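Local atomic coordinates of PilX (Neisseria meningitidis, PDB entry 2OPD), a protein that serves as a minor pilin of type IV pili and probably promotes aggregation of the bacteria and their adhesion to human cells. Residues Glu3-Tyr8 / Tyr86-Trp91; Cys101-Ser106 / Ser116-Glu121. All coordinates share one frame; numbering follows the deposited sequence.

Contact 1 (Glu3-Tyr8 / Tyr86-Trp91)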
loop_
_atom_site.group_PDB
_atom_site.type_symbol
_atom_site.label_atom_id
_atom_site.label_comp_id
_atom_site.label_asym_id
_atom_site.label_seq_id
_atom_site.Cartn_x
_atom_site.Cartn_y
_atom_site.Cartn_z
ATOM N N GLU A 3 -18.515 -10.739 -5.268
ATOM C CA GLU A 3 -17.983 -11.392 -4.022
ATOM C C GLU A 3 -17.684 -10.407 -2.904
ATOM O O GLU A 3 -17.388 -9.231 -3.144
ATOM C CB GLU A 3 -16.732 -12.260 -4.292
ATOM C CG GLU A 3 -16.375 -13.180 -3.103
ATOM C CD GLU A 3 -15.652 -14.487 -3.479
ATOM O OE1 GLU A 3 -15.267 -15.207 -2.527
ATOM O OE2 GLU A 3 -15.477 -14.810 -4.692
ATOM N N PHE A 4 -17.795 -10.915 -1.677
ATOM C CA PHE A 4 -17.338 -10.214 -0.482
ATOM C C PHE A 4 -15.847 -9.878 -0.579
ATOM O O PHE A 4 -15.418 -8.819 -0.164
ATOM C CB PHE A 4 -17.593 -11.076 0.759
ATOM C CG PHE A 4 -19.037 -11.465 0.952
ATOM C CD1 PHE A 4 -19.412 -12.805 0.965
ATOM C CD2 PHE A 4 -20.020 -10.499 1.125
ATOM C CE1 PHE A 4 -20.744 -13.177 1.147
ATOM C CE2 PHE A 4 -21.361 -10.871 1.302
ATOM C CZ PHE A 4 -21.713 -12.206 1.312
ATOM N N GLU A 5 -15.059 -10.786 -1.131
ATOM C CA GLU A 5 -13.636 -10.550 -1.248
ATOM C C GLU A 5 -13.239 -9.363 -2.145
ATOM O O GLU A 5 -12.448 -8.513 -1.711
ATOM C CB GLU A 5 -12.891 -11.810 -1.627
ATOM C CG GLU A 5 -11.488 -11.780 -1.072
ATOM C CD GLU A 5 -10.620 -12.887 -1.609
ATOM O OE1 GLU A 5 -11.039 -14.060 -1.620
ATOM O OE2 GLU A 5 -9.497 -12.557 -2.008
ATOM N N LYS A 6 -13.784 -9.286 -3.360
ATOM C CA LYS A 6 -13.575 -8.102 -4.184
ATOM C C LYS A 6 -14.063 -6.914 -3.395
ATOM O O LYS A 6 -13.441 -5.853 -3.427
ATOM C CB LYS A 6 -14.380 -8.147 -5.490
ATOM C CG LYS A 6 -13.721 -8.796 -6.702
ATOM C CD LYS A 6 -14.825 -9.168 -7.717
ATOM C CE LYS A 6 -14.305 -9.761 -9.042
ATOM N NZ LYS A 6 -15.408 -9.991 -10.067
ATOM N N GLY A 7 -15.187 -7.087 -2.706
ATOM C CA GLY A 7 -15.745 -6.044 -1.849
ATOM C C GLY A 7 -14.696 -5.525 -0.875
ATOM O O GLY A 7 -14.530 -4.311 -0.708
ATOM N N TYR A 8 -13.962 -6.449 -0.264
ATOM C CA TYR A 8 -12.965 -6.121 0.720
ATOM C C TYR A 8 -11.731 -5.515 0.070
ATOM O O TYR A 8 -11.140 -4.594 0.631
ATOM C CB TYR A 8 -12.544 -7.363 1.505
ATOM C CG TYR A 8 -13.454 -7.753 2.636
ATOM C CD1 TYR A 8 -14.821 -7.885 2.446
ATOM C CD2 TYR A 8 -12.940 -8.036 3.896
ATOM C CE1 TYR A 8 -15.666 -8.276 3.485
ATOM C CE2 TYR A 8 -13.774 -8.428 4.948
ATOM C CZ TYR A 8 -15.136 -8.545 4.728
ATOM O OH TYR A 8 -15.974 -8.922 5.755
ATOM N N TYR A 86 -7.335 -15.341 1.966
ATOM C CA TYR A 86 -7.455 -14.326 0.922
ATOM C C TYR A 86 -6.226 -14.151 0.030
ATOM O O TYR A 86 -5.074 -14.391 0.456
ATOM C CB TYR A 86 -7.805 -12.973 1.528
ATOM C CG TYR A 86 -9.236 -12.817 1.882
ATOM C CD1 TYR A 86 -10.191 -13.728 1.466
ATOM C CD2 TYR A 86 -9.646 -11.724 2.585
ATOM C CE1 TYR A 86 -11.536 -13.554 1.809
ATOM C CE2 TYR A 86 -10.943 -11.532 2.910
ATOM C CZ TYR A 86 -11.884 -12.433 2.543
ATOM O OH TYR A 86 -13.168 -12.166 2.912
ATOM N N THR A 87 -6.489 -13.659 -1.187
ATOM C CA THR A 87 -5.448 -13.418 -2.179
ATOM C C THR A 87 -5.456 -11.988 -2.758
ATOM O O THR A 87 -4.442 -11.289 -2.724
ATOM C CB THR A 87 -5.614 -14.402 -3.294
ATOM O OG1 THR A 87 -6.933 -14.241 -3.807
ATOM C CG2 THR A 87 -5.451 -15.826 -2.755
ATOM N N LEU A 88 -6.602 -11.546 -3.282
ATOM C CA LEU A 88 -6.704 -10.174 -3.861
ATOM C C LEU A 88 -5.878 -9.140 -3.085
ATOM O O LEU A 88 -5.903 -9.104 -1.863
ATOM C CB LEU A 88 -8.176 -9.720 -3.988
ATOM C CG LEU A 88 -9.111 -10.537 -4.880
ATOM C CD1 LEU A 88 -10.327 -9.791 -5.126
ATOM C CD2 LEU A 88 -8.466 -10.877 -6.212
ATOM N N SER A 89 -5.156 -8.288 -3.790
ATOM C CA SER A 89 -4.289 -7.308 -3.120
ATOM C C SER A 89 -4.322 -5.936 -3.775
ATOM O O SER A 89 -5.109 -5.680 -4.689
ATOM C CB SER A 89 -2.850 -7.813 -3.082
ATOM O OG SER A 89 -2.863 -9.119 -2.593
ATOM N N VAL A 90 -3.462 -5.051 -3.304
ATOM C CA VAL A 90 -3.447 -3.704 -3.831
ATOM C C VAL A 90 -2.085 -3.105 -3.687
ATOM O O VAL A 90 -1.370 -3.392 -2.705
ATOM C CB VAL A 90 -4.407 -2.795 -3.048
ATOM C CG1 VAL A 90 -4.170 -1.318 -3.395
ATOM C CG2 VAL A 90 -5.880 -3.238 -3.250
ATOM N N TRP A 91 -1.754 -2.202 -4.613
ATOM C CA TRP A 91 -0.593 -1.366 -4.431
ATOM C C TRP A 91 -0.820 -0.015 -5.023
ATOM O O TRP A 91 -1.585 0.133 -5.988
ATOM C CB TRP A 91 0.674 -2.060 -4.984
ATOM C CG TRP A 91 1.030 -1.910 -6.441
ATOM C CD1 TRP A 91 0.822 -2.822 -7.435
ATOM C CD2 TRP A 91 1.760 -0.816 -7.049
ATOM N NE1 TRP A 91 1.369 -2.350 -8.636
ATOM C CE2 TRP A 91 1.943 -1.129 -8.412
ATOM C CE3 TRP A 91 2.259 0.387 -6.575
ATOM C CZ2 TRP A 91 2.609 -0.269 -9.295
ATOM C CZ3 TRP A 91 2.930 1.212 -7.454
ATOM C CH2 TRP A 91 3.095 0.884 -8.794
#
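In the tight part of the contact Glu-5 lies along one face of the Tyr-86 ring, the side chains running in opposite directions. Its CG sits over the ring face, 3.5 Å from the centroid of the Tyr-86 ring, in a CH-pi contact displaced toward the CE1 rim. Beyond CG the chain runs extended, and the carboxylate stacks over the CD1 side of the same ring, planes 25° apart. The torsion that allows this puts CG anti to the backbone N (chi1 -151°), dropping the chain from the helix toward residues 86-88. There Glu-5 OE2 meets two successive backbone amides, Thr-87 N and Leu-88 N, each at 3.3 Å; both bonds are weak, although the one from Thr-87 is nearly straight. In pilin terms, this is the first turn of the long helix 4-29 resting against the approach to a central strand of the antiparallel sheet. Tyr-86 OH stands over the middle of the Tyr-8 ring, 4.2 Å above its plane, while bonding to Lys-58 NZ. On the looser side, Leu-88 CD1 just reaches Lys-6, 3.8 Å from its CA and 3.9 Å from its CG. Beyond CG the extended lysine leads away from Leu-88 toward solvent.

Contact 2 (Cys101-Ser106 / Ser116-Glu121)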
loop_
_atom_site.group_PDB
_atom_site.type_symbol
_atom_site.label_atom_id
_atom_site.label_comp_id
_atom_site.label_asym_id
_atom_site.label_seq_id
_atom_site.Cartn_x
_atom_site.Cartn_y
_atom_site.Cartn_z
ATOM N N CYS A 101 -4.713 -6.147 -7.589
ATOM C CA CYS A 101 -3.836 -7.191 -8.047
ATOM C C CYS A 101 -4.452 -8.526 -7.721
ATOM O O CYS A 101 -5.099 -8.670 -6.696
ATOM C CB CYS A 101 -2.523 -7.064 -7.297
ATOM S SG CYS A 101 -1.666 -5.521 -7.577
ATOM N N ARG A 102 -4.244 -9.503 -8.590
ATOM C CA ARG A 102 -4.838 -10.811 -8.446
ATOM C C ARG A 102 -4.309 -11.607 -7.271
ATOM O O ARG A 102 -4.935 -12.616 -6.911
ATOM C CB ARG A 102 -4.553 -11.627 -9.692
ATOM C CG ARG A 102 -5.272 -11.150 -10.914
ATOM C CD ARG A 102 -4.659 -11.725 -12.155
ATOM N NE ARG A 102 -5.560 -11.544 -13.285
ATOM C CZ ARG A 102 -5.230 -11.787 -14.545
ATOM N NH1 ARG A 102 -6.116 -11.591 -15.507
ATOM N NH2 ARG A 102 -4.008 -12.218 -14.835
ATOM N N ASP A 103 -3.160 -11.193 -6.710
ATOM C CA ASP A 103 -2.474 -11.955 -5.677
ATOM C C ASP A 103 -1.404 -11.122 -5.004
ATOM O O ASP A 103 -0.946 -10.179 -5.579
ATOM C CB ASP A 103 -1.861 -13.247 -6.273
ATOM C CG ASP A 103 -0.797 -12.977 -7.347
ATOM O OD1 ASP A 103 -0.976 -13.459 -8.476
ATOM O OD2 ASP A 103 0.220 -12.307 -7.049
ATOM N N ALA A 104 -1.007 -11.473 -3.781
ATOM C CA ALA A 104 -0.039 -10.709 -2.997
ATOM C C ALA A 104 1.287 -10.521 -3.692
ATOM O O ALA A 104 1.841 -9.432 -3.677
ATOM C CB ALA A 104 0.188 -11.370 -1.675
ATOM N N ALA A 105 1.821 -11.591 -4.276
ATOM C CA ALA A 105 3.090 -11.514 -4.979
ATOM C C ALA A 105 3.106 -10.418 -6.080
ATOM O O ALA A 105 4.071 -9.648 -6.179
ATOM C CB ALA A 105 3.481 -12.889 -5.536
ATOM N N SER A 106 2.068 -10.348 -6.899
ATOM C CA SER A 106 1.983 -9.297 -7.921
ATOM C C SER A 106 1.868 -7.911 -7.251
ATOM O O SER A 106 2.442 -6.939 -7.745
ATOM C CB SER A 106 0.750 -9.477 -8.825
ATOM O OG SER A 106 0.272 -10.826 -8.798
ATOM N N SER A 116 -0.281 -13.843 -17.985
ATOM C CA SER A 116 0.165 -15.107 -17.347
ATOM C C SER A 116 -0.723 -15.520 -16.160
ATOM O O SER A 116 -0.343 -16.362 -15.367
ATOM C CB SER A 116 1.636 -15.007 -16.916
ATOM O OG SER A 116 2.492 -14.853 -18.045
ATOM N N ASP A 117 -1.908 -14.924 -16.056
ATOM C CA ASP A 117 -2.884 -15.258 -15.030
ATOM C C ASP A 117 -2.438 -14.751 -13.639
ATOM O O ASP A 117 -2.936 -15.206 -12.596
ATOM C CB ASP A 117 -3.213 -16.762 -15.037
ATOM C CG ASP A 117 -3.821 -17.251 -16.383
ATOM O OD1 ASP A 117 -3.412 -18.365 -16.800
ATOM O OD2 ASP A 117 -4.716 -16.575 -17.014
ATOM N N VAL A 118 -1.470 -13.831 -13.644
ATOM C CA VAL A 118 -1.137 -13.014 -12.478
ATOM C C VAL A 118 -1.115 -11.521 -12.899
ATOM O O VAL A 118 -1.482 -11.190 -14.038
ATOM C CB VAL A 118 0.194 -13.429 -11.848
ATOM C CG1 VAL A 118 0.166 -14.886 -11.513
ATOM C CG2 VAL A 118 1.409 -13.116 -12.778
ATOM N N GLY A 119 -0.679 -10.633 -12.009
ATOM C CA GLY A 119 -0.508 -9.230 -12.381
ATOM C C GLY A 119 -1.477 -8.245 -11.712
ATOM O O GLY A 119 -2.289 -8.626 -10.869
ATOM N N CYS A 120 -1.413 -6.974 -12.106
ATOM C CA CYS A 120 -2.321 -5.973 -11.551
ATOM C C CYS A 120 -2.837 -5.114 -12.660
ATOM O O CYS A 120 -2.213 -5.013 -13.699
ATOM C CB CYS A 120 -1.575 -5.058 -10.586
ATOM S SG CYS A 120 -0.631 -5.872 -9.323
ATOM N N GLU A 121 -3.966 -4.473 -12.450
ATOM C CA GLU A 121 -4.431 -3.499 -13.427
ATOM C C GLU A 121 -4.864 -2.298 -12.666
ATOM O O GLU A 121 -5.110 -2.391 -11.473
ATOM C CB GLU A 121 -5.604 -4.025 -14.266
ATOM C CG GLU A 121 -6.907 -4.125 -13.524
ATOM C CD GLU A 121 -7.999 -4.680 -14.393
ATOM O OE1 GLU A 121 -9.058 -5.044 -13.851
ATOM O OE2 GLU A 121 -7.795 -4.746 -15.626
#
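Cys-120 is joined to Cys-101 by a disulfide, SG to SG 2.1 Å, with a torsion of 102° about the S-S bond. The two cysteines form a non-hydrogen-bonded antiparallel pair, their CA atoms 4.0 Å apart, and both side chains leave the same face of the sheet, where they also touch Trp-91. Each SG lies anti to its own carbonyl carbon, which turns the two sulfurs toward each other across the strands. Cys-120 SG also packs against Ser-106 CB at 3.9 Å, so the first turn of helix 104-109 lies next to the bridge.

Beside the disulfide the backbones stay linked: Arg-102 N, just after Cys-101, gives Gly-119 O, just before Cys-120, a 3.1 Å hydrogen bond that is almost straight (169°). A disulfide closing off the C-terminal part of the chain is a hallmark of type IV pilins, where it bounds the D-region; the 101-120 bridge fits that role here.

Arg-102 has the most surface buried. Its chain, extended from CG to NE, runs alongside the opposing strand, with CD 3.6 Å from Val-118 C. Val-118 CA meets the guanidinium at its edge, in plane. NH2 makes a short but badly angled, weak bond of 2.8 Å to Val-118 O, which approaches the group obliquely. The carboxylate of Asp-117 stays farther off, so any attraction to the arginine is probably long-range.

The side chain of Val-118 points away from residues 101-106, yet its CB and CG1 still border Asp-103. Asp-103 OD1 comes within 3.5 Å of Val-118 CG1, the two side chains crossing at a slant. Asp-103 is the N-cap of helix 104-109, and its OD2 accepts from Ser-106 N, though OD2 itself is less securely placed.

Overall arrangement
From the N terminus, the chain enters helix 4-29 at once, and contact 1 closes a long loop when residues 86-91 return to its first turns; helices 35-48 and 53-56 and strands 59-65 and 74-80 lie between. Contact 2 opens only afterwards and closes a much shorter excursion, through helix 104-109 and strand 114-115. The two are therefore in series, neither nested nor crossed. They meet in the sheet, where strands 89-93 and 98-101 are neighbours: Ser-89 N probably bonds to Cys-101 O at 2.9 Å, and Trp-91 CD1 packs 3.7 Å from Cys-101 SG. Together they connect the N-terminal helix, through the sheet, to the disulfide-closed C-terminal region.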